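Local coordinates for endo-1,4-beta-xylanase (Pseudoalteromonas haloplanktis, PDB 1H12), which hydrolyses internal beta-1,4-xylosidic linkages in xylan as a cold-adapted family 8 glycoside hydrolase, and may also act on beta-1,4-glucans, at residues Q276-D281 and E342-A347; A305-L310 and A358-E363; G311-A316 and N323-V328. All coordinates share one frame; numbering follows the deposited sequence.

Contact 1. Residues Q276-D281 and E342-A347; sequences QWYEFD and EGQKAA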
ATOM      1  N   GLN A 276     -18.102  -6.568  -1.755  1.00  8.81           N
ATOM      2  CA  GLN A 276     -17.660  -7.485  -2.802  1.00  8.57           C
ATOM      3  C   GLN A 276     -17.161  -6.750  -4.010  1.00  9.26           C
ATOM      4  O   GLN A 276     -16.759  -7.384  -5.006  1.00 10.23           O
ATOM      5  CB  GLN A 276     -18.751  -8.494  -3.208  1.00 10.26           C
ATOM      6  CG  GLN A 276     -19.821  -7.981  -4.174  1.00 11.60           C
ATOM      7  CD  GLN A 276     -20.850  -7.103  -3.593  1.00 11.40           C
ATOM      8  OE1 GLN A 276     -20.875  -6.857  -2.371  1.00 11.24           O
ATOM      9  NE2 GLN A 276     -21.781  -6.654  -4.407  1.00 17.16           N
ATOM     10  N   TRP A 277     -17.137  -5.430  -3.982  1.00  8.65           N
ATOM     11  CA  TRP A 277     -16.553  -4.725  -5.113  1.00  8.76           C
ATOM     12  C   TRP A 277     -15.046  -4.874  -5.137  1.00  8.05           C
ATOM     13  O   TRP A 277     -14.378  -4.772  -4.115  1.00  8.47           O
ATOM     14  CB  TRP A 277     -16.837  -3.211  -5.002  1.00  9.67           C
ATOM     15  CG  TRP A 277     -18.202  -2.805  -5.426  1.00 10.35           C
ATOM     16  CD1 TRP A 277     -19.273  -3.603  -5.664  1.00 12.12           C
ATOM     17  CD2 TRP A 277     -18.630  -1.478  -5.722  1.00 11.83           C
ATOM     18  NE1 TRP A 277     -20.339  -2.841  -6.086  1.00 13.94           N
ATOM     19  CE2 TRP A 277     -19.949  -1.550  -6.153  1.00 14.43           C
ATOM     20  CE3 TRP A 277     -18.022  -0.262  -5.656  1.00 13.32           C
ATOM     21  CZ2 TRP A 277     -20.680  -0.435  -6.553  1.00 17.65           C
ATOM     22  CZ3 TRP A 277     -18.752   0.870  -6.082  1.00 17.65           C
ATOM     23  CH2 TRP A 277     -20.058   0.722  -6.516  1.00 17.97           C
ATOM     24  N   TYR A 278     -14.526  -5.088  -6.355  1.00  8.58           N
ATOM     25  CA  TYR A 278     -13.154  -4.781  -6.675  1.00  8.10           C
ATOM     26  C   TYR A 278     -13.142  -3.301  -6.930  1.00  8.55           C
ATOM     27  O   TYR A 278     -13.678  -2.821  -7.944  1.00  9.00           O
ATOM     28  CB  TYR A 278     -12.685  -5.586  -7.893  1.00  8.87           C
ATOM     29  CG  TYR A 278     -11.379  -5.145  -8.495  1.00  7.67           C
ATOM     30  CD1 TYR A 278     -10.174  -5.617  -8.038  1.00  7.85           C
ATOM     31  CD2 TYR A 278     -11.351  -4.227  -9.516  1.00  8.36           C
ATOM     32  CE1 TYR A 278      -8.974  -5.206  -8.628  1.00  7.80           C
ATOM     33  CE2 TYR A 278     -10.192  -3.824 -10.099  1.00  8.77           C
ATOM     34  CZ  TYR A 278      -8.985  -4.311  -9.677  1.00  8.08           C
ATOM     35  OH  TYR A 278      -7.824  -3.891 -10.299  1.00  8.47           O
ATOM     36  N   GLU A 279     -12.601  -2.541  -6.001  1.00  8.86           N
ATOM     37  CA  GLU A 279     -12.586  -1.090  -6.047  1.00  9.24           C
ATOM     38  C   GLU A 279     -11.190  -0.599  -5.676  1.00  9.11           C
ATOM     39  O   GLU A 279     -10.196  -1.308  -5.816  1.00  8.82           O
ATOM     40  CB  GLU A 279     -13.752  -0.507  -5.226  1.00  9.72           C
ATOM     41  CG  GLU A 279     -13.868  -1.024  -3.821  1.00  9.35           C
ATOM     42  CD  GLU A 279     -12.557  -1.026  -3.048  1.00  9.00           C
ATOM     43  OE1 GLU A 279     -12.225  -0.044  -2.334  1.00 10.18           O
ATOM     44  OE2 GLU A 279     -11.819  -2.039  -3.234  1.00  8.81           O
ATOM     45  N   PHE A 280     -11.077   0.647  -5.227  1.00 10.04           N
ATOM     46  CA  PHE A 280      -9.796   1.276  -5.030  1.00 10.05           C
ATOM     47  C   PHE A 280      -8.875   0.528  -4.073  1.00  8.34           C
ATOM     48  O   PHE A 280      -7.706   0.373  -4.383  1.00  9.13           O
ATOM     49  CB  PHE A 280     -10.040   2.727  -4.596  1.00 12.11           C
ATOM     50  CG  PHE A 280     -11.111   3.388  -5.524  1.00 16.79           C
ATOM     51  CD1 PHE A 280     -10.741   3.767  -6.805  1.00 19.73           C
ATOM     52  CD2 PHE A 280     -12.507   3.408  -5.194  1.00 20.37           C
ATOM     53  CE1 PHE A 280     -11.683   4.294  -7.710  1.00 22.54           C
ATOM     54  CE2 PHE A 280     -13.411   3.930  -6.115  1.00 23.89           C
ATOM     55  CZ  PHE A 280     -12.987   4.358  -7.344  1.00 24.70           C
ATOM     56  N   ASP A 281      -9.374   0.084  -2.923  1.00  8.40           N
ATOM     57  CA  ASP A 281      -8.544  -0.699  -2.040  1.00  7.85           C
ATOM     58  C   ASP A 281      -8.095  -1.993  -2.738  1.00  7.86           C
ATOM     59  O   ASP A 281      -6.923  -2.356  -2.718  1.00  7.98           O
ATOM     60  CB  ASP A 281      -9.242  -1.060  -0.733  1.00  7.90           C
ATOM     61  CG  ASP A 281      -9.090  -0.058   0.367  1.00 11.99           C
ATOM     62  OD1 ASP A 281      -8.478   1.041   0.110  1.00 16.81           O
ATOM     63  OD2 ASP A 281      -9.503  -0.306   1.510  1.00 10.69           O
ATOM     64  N   GLU A 342      -3.878   5.671 -13.641  1.00 11.42           N
ATOM     65  CA  GLU A 342      -2.487   5.360 -13.528  1.00 10.83           C
ATOM     66  C   GLU A 342      -2.184   4.478 -12.331  1.00  9.66           C
ATOM     67  O   GLU A 342      -1.303   3.628 -12.386  1.00  9.86           O
ATOM     68  CB  GLU A 342      -1.614   6.608 -13.466  1.00 11.19           C
ATOM     69  CG  GLU A 342      -1.774   7.581 -14.638  1.00 13.18           C
ATOM     70  CD  GLU A 342      -2.777   8.649 -14.427  1.00 14.46           C
ATOM     71  OE1 GLU A 342      -3.647   8.521 -13.544  1.00 15.41           O
ATOM     72  OE2 GLU A 342      -2.683   9.674 -15.152  1.00 19.19           O
ATOM     73  N   GLY A 343      -2.897   4.705 -11.219  1.00  9.60           N
ATOM     74  CA  GLY A 343      -2.606   3.938 -10.011  1.00 10.01           C
ATOM     75  C   GLY A 343      -2.969   2.468 -10.151  1.00  8.88           C
ATOM     76  O   GLY A 343      -2.279   1.597  -9.636  1.00  9.59           O
ATOM     77  N   GLN A 344      -4.078   2.205 -10.841  1.00  8.92           N
ATOM     78  CA  GLN A 344      -4.502   0.839 -11.070  1.00  8.68           C
ATOM     79  C   GLN A 344      -3.529   0.148 -11.997  1.00  8.56           C
ATOM     80  O   GLN A 344      -3.127  -1.018 -11.780  1.00  8.97           O
ATOM     81  CB  GLN A 344      -5.934   0.838 -11.589  1.00  8.53           C
ATOM     82  CG  GLN A 344      -6.587  -0.511 -11.627  1.00  8.50           C
ATOM     83  CD  GLN A 344      -7.958  -0.491 -12.205  1.00  8.96           C
ATOM     84  OE1 GLN A 344      -8.443   0.572 -12.626  1.00 10.15           O
ATOM     85  NE2 GLN A 344      -8.602  -1.674 -12.260  1.00  9.21           N
ATOM     86  N   LYS A 345      -3.124   0.848 -13.070  1.00  8.44           N
ATOM     87  CA  LYS A 345      -2.130   0.298 -13.967  1.00  8.79           C
ATOM     88  C   LYS A 345      -0.792   0.057 -13.252  1.00  8.50           C
ATOM     89  O   LYS A 345      -0.110  -0.927 -13.533  1.00  9.28           O
ATOM     90  CB  LYS A 345      -1.944   1.231 -15.154  1.00  9.58           C
ATOM     91  CG  LYS A 345      -3.128   1.291 -16.060  1.00 10.28           C
ATOM     92  CD  LYS A 345      -2.977   2.267 -17.214  1.00 12.31           C
ATOM     93  CE  LYS A 345      -4.112   2.145 -18.236  1.00 16.06           C
ATOM     94  NZ  LYS A 345      -4.048   3.245 -19.251  1.00 17.78           N
ATOM     95  N   ALA A 346      -0.447   0.930 -12.334  1.00  9.30           N
ATOM     96  CA  ALA A 346       0.770   0.786 -11.529  1.00  8.82           C
ATOM     97  C   ALA A 346       0.700  -0.464 -10.619  1.00  8.80           C
ATOM     98  O   ALA A 346       1.638  -1.254 -10.568  1.00  8.87           O
ATOM     99  CB  ALA A 346       0.952   2.062 -10.682  1.00 10.19           C
ATOM    100  N   ALA A 347      -0.411  -0.641  -9.932  1.00  8.61           N
ATOM    101  CA  ALA A 347      -0.618  -1.804  -9.089  1.00  8.65           C
ATOM    102  C   ALA A 347      -0.467  -3.071  -9.905  1.00  8.18           C
ATOM    103  O   ALA A 347       0.163  -4.033  -9.486  1.00  8.68           O
ATOM    104  CB  ALA A 347      -1.967  -1.737  -8.426  1.00  8.95           C
TER

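Contact 2. Residues A305-L310 and A358-E363; sequences AVNKAL and AGQANE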
ATOM      1  N   ALA A 305      -3.084 -16.412  -8.477  1.00  9.43           N
ATOM      2  CA  ALA A 305      -3.831 -15.202  -8.117  1.00  9.21           C
ATOM      3  C   ALA A 305      -3.624 -14.117  -9.159  1.00  8.53           C
ATOM      4  O   ALA A 305      -4.593 -13.538  -9.660  1.00  9.17           O
ATOM      5  CB  ALA A 305      -3.380 -14.702  -6.744  1.00  9.94           C
ATOM      6  N   VAL A 306      -2.358 -13.849  -9.466  1.00  8.38           N
ATOM      7  CA  VAL A 306      -2.096 -12.771 -10.424  0.50  9.01           C
ATOM      8  C   VAL A 306      -2.457 -13.153 -11.851  1.00  8.61           C
ATOM      9  O   VAL A 306      -3.057 -12.335 -12.566  1.00  9.28           O
ATOM     10  CB  VAL A 306      -0.698 -12.158 -10.288  0.50 10.68           C
ATOM     11  CG1 VAL A 306      -0.465 -11.756  -8.797  0.50 10.52           C
ATOM     12  CG2 VAL A 306       0.380 -12.999 -10.812  0.50 13.73           C
ATOM     13  N   ASN A 307      -2.110 -14.338 -12.281  1.00  9.45           N
ATOM     14  CA  ASN A 307      -2.402 -14.721 -13.644  1.00  9.80           C
ATOM     15  C   ASN A 307      -3.912 -14.663 -13.903  1.00  9.79           C
ATOM     16  O   ASN A 307      -4.342 -14.182 -14.958  1.00 10.42           O
ATOM     17  CB  ASN A 307      -1.887 -16.138 -13.951  1.00 10.60           C
ATOM     18  CG  ASN A 307      -0.399 -16.237 -14.110  1.00 11.52           C
ATOM     19  OD1 ASN A 307       0.317 -15.273 -14.438  1.00 13.41           O
ATOM     20  ND2 ASN A 307       0.114 -17.479 -13.945  1.00 12.96           N
ATOM     21  N   LYS A 308      -4.726 -15.126 -12.960  1.00  9.45           N
ATOM     22  CA  LYS A 308      -6.166 -15.136 -13.170  1.00 10.04           C
ATOM     23  C   LYS A 308      -6.737 -13.714 -13.072  1.00  9.40           C
ATOM     24  O   LYS A 308      -7.708 -13.391 -13.806  1.00  9.81           O
ATOM     25  CB  LYS A 308      -6.867 -16.089 -12.213  1.00 10.85           C
ATOM     26  CG  LYS A 308      -6.542 -17.543 -12.475  1.00 12.28           C
ATOM     27  CD  LYS A 308      -6.940 -18.441 -11.273  1.00 18.28           C
ATOM     28  CE  LYS A 308      -8.342 -18.476 -10.797  1.00 22.84           C
ATOM     29  NZ  LYS A 308      -9.158 -19.063 -11.951  1.00 26.53           N
ATOM     30  N   ALA A 309      -6.243 -12.885 -12.167  1.00  8.73           N
ATOM     31  CA  ALA A 309      -6.771 -11.513 -12.035  1.00  8.28           C
ATOM     32  C   ALA A 309      -6.445 -10.705 -13.281  1.00  7.89           C
ATOM     33  O   ALA A 309      -7.301 -10.014 -13.826  1.00  9.00           O
ATOM     34  CB  ALA A 309      -6.211 -10.871 -10.792  1.00  8.81           C
ATOM     35  N   LEU A 310      -5.187 -10.735 -13.695  1.00  8.93           N
ATOM     36  CA  LEU A 310      -4.780 -10.035 -14.916  1.00  9.19           C
ATOM     37  C   LEU A 310      -5.518 -10.586 -16.129  1.00  9.66           C
ATOM     38  O   LEU A 310      -5.908  -9.845 -17.031  1.00 10.46           O
ATOM     39  CB  LEU A 310      -3.266 -10.091 -15.115  1.00  9.84           C
ATOM     40  CG  LEU A 310      -2.444  -9.377 -14.045  1.00  9.51           C
ATOM     41  CD1 LEU A 310      -0.965  -9.537 -14.400  1.00 12.23           C
ATOM     42  CD2 LEU A 310      -2.752  -7.934 -13.944  1.00 11.77           C
ATOM     43  N   ALA A 358       4.473 -14.028 -20.225  1.00 16.30           N
ATOM     44  CA  ALA A 358       5.256 -12.952 -20.833  1.00 16.28           C
ATOM     45  C   ALA A 358       4.413 -12.049 -21.673  1.00 16.24           C
ATOM     46  O   ALA A 358       4.672 -10.829 -21.706  1.00 16.85           O
ATOM     47  CB  ALA A 358       6.457 -13.567 -21.619  1.00 17.98           C
ATOM     48  N   GLY A 359       3.417 -12.556 -22.362  1.00 18.55           N
ATOM     49  CA  GLY A 359       2.519 -11.735 -23.128  1.00 20.23           C
ATOM     50  C   GLY A 359       1.725 -10.737 -22.257  1.00 18.94           C
ATOM     51  O   GLY A 359       1.625  -9.561 -22.612  1.00 20.85           O
ATOM     52  N   GLN A 360       1.198 -11.206 -21.167  1.00 19.75           N
ATOM     53  CA  GLN A 360       0.515 -10.384 -20.159  1.00 21.77           C
ATOM     54  C   GLN A 360       1.535  -9.358 -19.632  1.00 17.55           C
ATOM     55  O   GLN A 360       1.211  -8.193 -19.436  1.00 17.48           O
ATOM     56  CB  GLN A 360      -0.048 -11.198 -18.910  1.00 25.33           C
ATOM     57  CG  GLN A 360      -1.506 -11.711 -18.744  1.00 29.85           C
ATOM     58  CD  GLN A 360      -1.706 -12.628 -17.489  1.00 24.79           C
ATOM     59  OE1 GLN A 360      -2.765 -13.167 -17.241  1.00 26.39           O
ATOM     60  NE2 GLN A 360      -0.645 -12.855 -16.733  1.00 32.56           N
ATOM     61  N   ALA A 361       2.733  -9.808 -19.305  1.00 15.67           N
ATOM     62  CA  ALA A 361       3.706  -8.885 -18.781  1.00 15.02           C
ATOM     63  C   ALA A 361       4.007  -7.788 -19.733  1.00 14.92           C
ATOM     64  O   ALA A 361       4.039  -6.605 -19.348  1.00 15.37           O
ATOM     65  CB  ALA A 361       4.974  -9.601 -18.392  1.00 18.95           C
ATOM     66  N   ASN A 362       4.208  -8.144 -21.013  1.00 15.17           N
ATOM     67  CA  ASN A 362       4.481  -7.105 -21.966  1.00 17.90           C
ATOM     68  C   ASN A 362       3.406  -6.075 -21.991  1.00 17.29           C
ATOM     69  O   ASN A 362       3.708  -4.879 -22.022  1.00 19.45           O
ATOM     70  CB  ASN A 362       4.730  -7.707 -23.380  1.00 21.23           C
ATOM     71  N   GLU A 363       2.166  -6.490 -22.040  1.00 16.21           N
ATOM     72  CA  GLU A 363       1.079  -5.563 -22.149  1.00 17.45           C
ATOM     73  C   GLU A 363       0.898  -4.725 -20.880  1.00 15.13           C
ATOM     74  O   GLU A 363       0.839  -3.497 -20.977  1.00 16.45           O
ATOM     75  CB  GLU A 363      -0.220  -6.305 -22.366  1.00 21.15           C
TER

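Contact 3. Residues G311-A316 and N323-V328; sequences GFLSYA and NCYEQV. With XYP (beta-D-xylopyranose), chain B.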
ATOM      1  N   GLY A 311      -5.721 -11.898 -16.150  1.00  9.69           N
ATOM      2  CA  GLY A 311      -6.499 -12.500 -17.224  1.00 10.17           C
ATOM      3  C   GLY A 311      -7.903 -11.955 -17.265  1.00 10.19           C
ATOM      4  O   GLY A 311      -8.438 -11.674 -18.369  1.00 10.45           O
ATOM      5  N   PHE A 312      -8.550 -11.819 -16.122  1.00  9.48           N
ATOM      6  CA  PHE A 312      -9.886 -11.234 -16.108  1.00  9.10           C
ATOM      7  C   PHE A 312      -9.858  -9.805 -16.625  1.00  9.12           C
ATOM      8  O   PHE A 312     -10.700  -9.401 -17.424  1.00  9.31           O
ATOM      9  CB  PHE A 312     -10.526 -11.249 -14.710  1.00  9.94           C
ATOM     10  CG  PHE A 312     -11.825 -10.506 -14.724  1.00  9.64           C
ATOM     11  CD1 PHE A 312     -12.971 -11.119 -15.201  1.00 11.78           C
ATOM     12  CD2 PHE A 312     -11.874  -9.162 -14.393  1.00 10.16           C
ATOM     13  CE1 PHE A 312     -14.174 -10.349 -15.332  1.00 11.82           C
ATOM     14  CE2 PHE A 312     -13.031  -8.441 -14.515  1.00 11.84           C
ATOM     15  CZ  PHE A 312     -14.181  -9.029 -14.991  1.00 11.49           C
ATOM     16  N   LEU A 313      -8.890  -8.996 -16.169  1.00  8.60           N
ATOM     17  CA  LEU A 313      -8.863  -7.615 -16.609  1.00  8.68           C
ATOM     18  C   LEU A 313      -8.666  -7.511 -18.129  1.00  8.69           C
ATOM     19  O   LEU A 313      -9.277  -6.669 -18.789  1.00  9.30           O
ATOM     20  CB  LEU A 313      -7.828  -6.829 -15.835  1.00  9.23           C
ATOM     21  CG  LEU A 313      -8.160  -6.668 -14.331  1.00  9.16           C
ATOM     22  CD1 LEU A 313      -6.953  -5.971 -13.655  1.00 11.51           C
ATOM     23  CD2 LEU A 313      -9.387  -5.814 -14.105  1.00 10.63           C
ATOM     24  N   SER A 314      -7.798  -8.360 -18.655  1.00  9.43           N
ATOM     25  CA  SER A 314      -7.646  -8.347 -20.134  0.50 10.49           C
ATOM     26  C   SER A 314      -8.933  -8.723 -20.830  1.00 10.06           C
ATOM     27  O   SER A 314      -9.290  -8.088 -21.856  1.00 11.15           O
ATOM     28  CB  SER A 314      -6.535  -9.386 -20.401  0.50 12.53           C
ATOM     29  OG  SER A 314      -6.021  -9.304 -21.694  0.50 21.10           O
ATOM     30  N   TYR A 315      -9.584  -9.755 -20.337  1.00  9.48           N
ATOM     31  CA  TYR A 315     -10.885 -10.127 -20.902  0.50 10.16           C
ATOM     32  C   TYR A 315     -11.914  -8.996 -20.762  1.00  9.59           C
ATOM     33  O   TYR A 315     -12.659  -8.718 -21.718  1.00 10.09           O
ATOM     34  CB  TYR A 315     -11.329 -11.382 -20.124  0.50 10.96           C
ATOM     35  CG  TYR A 315     -12.610 -11.993 -20.590  0.50 14.13           C
ATOM     36  CD1 TYR A 315     -12.659 -12.718 -21.770  0.50 16.47           C
ATOM     37  CD2 TYR A 315     -13.780 -11.856 -19.856  0.50 16.39           C
ATOM     38  CE1 TYR A 315     -13.801 -13.287 -22.200  0.50 19.54           C
ATOM     39  CE2 TYR A 315     -14.988 -12.443 -20.335  0.50 18.77           C
ATOM     40  CZ  TYR A 315     -14.945 -13.154 -21.499  0.50 19.38           C
ATOM     41  OH  TYR A 315     -16.079 -13.779 -21.994  0.50 22.61           O
ATOM     42  N   ALA A 316     -11.939  -8.343 -19.630  1.00  9.07           N
ATOM     43  CA  ALA A 316     -12.892  -7.285 -19.400  1.00  9.54           C
ATOM     44  C   ALA A 316     -12.654  -6.124 -20.357  1.00  8.76           C
ATOM     45  O   ALA A 316     -13.618  -5.488 -20.813  1.00 10.01           O
ATOM     46  CB  ALA A 316     -12.799  -6.813 -17.949  1.00 10.01           C
ATOM     47  N   ASN A 323     -12.503   0.188 -24.754  1.00 11.25           N
ATOM     48  CA  ASN A 323     -11.242  -0.528 -24.913  1.00 11.64           C
ATOM     49  C   ASN A 323     -10.325  -0.321 -23.698  1.00 10.97           C
ATOM     50  O   ASN A 323      -9.122  -0.146 -23.867  1.00 12.60           O
ATOM     51  CB  ASN A 323     -10.521  -0.173 -26.193  1.00 13.72           C
ATOM     52  CG  ASN A 323      -9.449  -1.248 -26.533  1.00 17.84           C
ATOM     53  OD1 ASN A 323      -9.715  -2.442 -26.411  1.00 21.74           O
ATOM     54  ND2 ASN A 323      -8.274  -0.810 -27.008  1.00 23.66           N
ATOM     55  N   CYS A 324     -10.885  -0.352 -22.533  1.00  9.94           N
ATOM     56  CA  CYS A 324     -10.149  -0.299 -21.276  1.00 10.10           C
ATOM     57  C   CYS A 324     -10.758  -1.282 -20.321  1.00  9.48           C
ATOM     58  O   CYS A 324     -11.954  -1.596 -20.448  1.00 10.38           O
ATOM     59  CB  CYS A 324     -10.202   1.117 -20.653  1.00 11.71           C
ATOM     60  SG  CYS A 324     -11.880   1.543 -20.085  1.00 11.45           S
ATOM     61  N   TYR A 325     -10.002  -1.763 -19.356  1.00  8.98           N
ATOM     62  CA  TYR A 325     -10.624  -2.314 -18.174  1.00  8.45           C
ATOM     63  C   TYR A 325     -10.858  -1.142 -17.205  1.00  8.84           C
ATOM     64  O   TYR A 325     -10.139  -0.151 -17.230  1.00  9.74           O
ATOM     65  CB  TYR A 325      -9.818  -3.442 -17.522  1.00  9.32           C
ATOM     66  CG  TYR A 325      -8.433  -3.110 -17.073  1.00  8.94           C
ATOM     67  CD1 TYR A 325      -7.333  -3.337 -17.898  1.00  9.98           C
ATOM     68  CD2 TYR A 325      -8.196  -2.570 -15.806  1.00  8.87           C
ATOM     69  CE1 TYR A 325      -6.044  -3.037 -17.500  1.00 10.45           C
ATOM     70  CE2 TYR A 325      -6.924  -2.262 -15.425  1.00  9.85           C
ATOM     71  CZ  TYR A 325      -5.833  -2.474 -16.261  1.00  9.41           C
ATOM     72  OH  TYR A 325      -4.559  -2.190 -15.795  1.00 10.90           O
ATOM     73  N   GLU A 326     -11.911  -1.279 -16.406  1.00  8.76           N
ATOM     74  CA  GLU A 326     -12.364  -0.233 -15.540  1.00  8.59           C
ATOM     75  C   GLU A 326     -11.826  -0.322 -14.112  1.00  8.36           C
ATOM     76  O   GLU A 326     -11.208  -1.292 -13.706  1.00  8.87           O
ATOM     77  CB  GLU A 326     -13.890  -0.181 -15.549  1.00  9.38           C
ATOM     78  CG  GLU A 326     -14.484   0.219 -16.878  1.00 10.12           C
ATOM     79  CD  GLU A 326     -15.987   0.416 -16.872  1.00 10.65           C
ATOM     80  OE1 GLU A 326     -16.621   0.408 -15.807  1.00 11.24           O
ATOM     81  OE2 GLU A 326     -16.538   0.541 -18.002  1.00 11.99           O
ATOM     82  N   GLN A 327     -12.134   0.725 -13.347  1.00  8.79           N
ATOM     83  CA  GLN A 327     -11.695   0.868 -11.973  1.00  8.66           C
ATOM     84  C   GLN A 327     -12.476   0.060 -10.977  1.00  8.83           C
ATOM     85  O   GLN A 327     -11.926  -0.236  -9.888  1.00  9.41           O
ATOM     86  CB  GLN A 327     -11.772   2.357 -11.578  0.50 10.06           C
ATOM     87  CG  GLN A 327     -10.750   3.196 -12.347  0.50 11.90           C
ATOM     88  CD  GLN A 327     -10.557   4.618 -11.840  0.50 15.39           C
ATOM     89  OE1 GLN A 327     -11.382   5.175 -11.154  0.50 19.64           O
ATOM     90  NE2 GLN A 327      -9.414   5.183 -12.174  0.50 18.33           N
ATOM     91  N   VAL A 328     -13.712  -0.276 -11.265  1.00  8.48           N
ATOM     92  CA  VAL A 328     -14.586  -0.957 -10.312  1.00  8.39           C
ATOM     93  C   VAL A 328     -15.383  -2.075 -10.994  1.00  8.11           C
ATOM     94  O   VAL A 328     -16.071  -1.861 -12.012  1.00  9.26           O
ATOM     95  CB  VAL A 328     -15.550  -0.008  -9.625  1.00  9.11           C
ATOM     96  CG1 VAL A 328     -16.479  -0.748  -8.662  1.00 10.27           C
ATOM     97  CG2 VAL A 328     -14.832   1.091  -8.884  1.00 10.17           C
TER
HETATM   98  O1  XYP B 501      -7.171  11.167 -14.497  0.65 33.23           O
HETATM   99  C1  XYP B 501      -8.282  10.313 -14.170  0.65 32.06           C
HETATM  100  C2  XYP B 501      -7.831   9.266 -13.287  0.65 28.91           C
HETATM  101  C3  XYP B 501      -8.894   8.331 -12.843  0.65 25.34           C
HETATM  102  C4  XYP B 501     -10.193   9.100 -12.556  0.65 29.72           C
HETATM  103  C5  XYP B 501     -10.505  10.115 -13.642  0.65 31.37           C
HETATM  104  O2  XYP B 501      -6.724   8.510 -13.783  0.65 30.33           O
HETATM  105  O3  XYP B 501      -8.453   7.530 -11.748  0.65 19.84           O
HETATM  106  O4  XYP B 501     -11.282   8.256 -12.296  0.65 32.92           O
HETATM  107  O5  XYP B 501      -9.364  10.962 -13.824  0.65 30.28           O

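Contact 1. Residues Q276-D281 and E342-A347
The side-chain nitrogen of Gln344 is gripped twice: Gln344 NE2 donates to Tyr278 OH over 3.1 Å, and the same nitrogen also donates to the backbone oxygen of Glu326. The first of these bonds, between Gln344 and Tyr278, is the one polar link between 276-281 and 342-347. It is somewhat bent, with an N-H...O angle of 150°, and the phenol oxygen is tilted out of the amide plane rather than lying within it. NE2 comes in at the edge of the ring, in its plane, and not over a face. Gln344 NE2 also lies 3.4 Å from Tyr278 CE2, beside the hydroxyl, while Gln344 CG stands 3.8 Å from Tyr278 OH. The amide nitrogen thus approaches the ring edge obliquely, with ring and amide planes 45° apart and no stacking. Gln344 reaches this place as an extended rod, its CG pointing away from the backbone nitrogen (chi1 -169°) and the chain staying straight beyond it. Because both sites are buried, pairing the amide nitrogen with two oxygens pays for its removal from water, and two acceptors from different parts of the chain should limit rotation of the amide. Farther along 276-281, Asp281 N donates to Glu279 OE1 from above the carboxylate plane. The tyrosine ring also meets that of Trp283. Around the pair, strand 277-278 edges a three-stranded antiparallel sheet through Tyr278 and Tyr329. Helix 342-351, whose first turn brings Glu342 to the bound xylose, packs between this edge strand, helix 283-296 and helix 379-392, as part of the (alpha/alpha)6 barrel expected of family 8 enzymes.

Contact 2. Residues A305-L310 and A358-E363
Gln360 carries the whole second side of this contact, reaching from the first turn of helix 358-369, which Ala358 and Gly359 start, to Asn307 and Leu310 of helix 300-318. At Gln360 the backbone nitrogen is held by the side chain of Asn357, just before the helix. Its own side chain has a first torsion of -96°, outside the usual staggered positions, but is extended from CG onward and spans the gap to the other helix, where the alpha carbons of Leu310 and Gln360 are 7.5 Å apart. The amide carbon, Gln360 CD, rests 3.8 Å from the leucine methylene, Leu310 CB, a van der Waals contact that does not depend on which way the amide is turned. The polar end is less certain, since the amide is probably modelled turned over. The atom named Gln360 OE1 lies 3.0 Å from Asn307 O, and turning it back may make this a hydrogen bond. The Asn307 and Gln360 side chains cross at about a right angle, with amide planes 48° apart. Asn307 ND2 has a sounder partner in Thr356 OG1. Next in sequence, Ala361 turns to Phe2 near the amino terminus. Leu310 also rests on Leu352, in the loop after helix 342-351, and on Ile286 of helix 283-296, an arrangement in keeping with the helical barrel of family 8.

Contact 3. Residues G311-A316 and N323-V328
Ala316 and Tyr325 mark the nearest approach of the two backbones, their alpha carbons 5.6 Å apart where the irregular segment 323-328 runs beside helix 300-318. The main packing is one turn back, where Leu313 lies over one face of the Tyr325 ring. Leu313 CB makes a CH-pi contact 4.2 Å from the ring centroid, 19° off the normal and displaced toward the rim. Its branches spread along one side of the ring: Leu313 CD2 meets Tyr325 CD2 at 3.9 Å, and Leu313 CD1 approaches Tyr325 CE2 at 4.1 Å. With Tyr325 CG wedged between the backbone nitrogen and carbonyl carbon (chi1 59°), the ring folds back against the helix. The backbone path itself brings Tyr325 CB within 3.5 Å of Leu313 O. Before the tyrosine, Cys324 is tied covalently to Cys339 by a disulfide; beyond it, Gln327 belongs to the xylose pocket. With no hydrogen bond between the segments, dispersion and shape fit hold this seam, while polar groups of the loop find partners elsewhere: Tyr325 OH is satisfied by Asn348 of helix 342-351, and Glu326 OE2 is held by Lys322 in a salt bridge.

How the contacts relate
Burial and polarity do not run together here. Contact 1 is the innermost, its centre about 11 Å from the centre of the chain, and is buried yet carried by a hydrogen bond. Contact 3, its centre about 21 Å out, is also buried but apolar. Contact 2, its centre about 20 Å out, is partly buried and joins an amide of uncertain orientation to a helix flank. Contacts 2 and 3 share helix 300-318, and contact 3 is nested inside the loop closed by contact 2. Contacts 1 and 3 meet directly, Gln344 with Glu326 and Gln327, Trp277 with Val328, whereas contacts 1 and 2 do not touch, although helices 342-351 and 358-369 are successive.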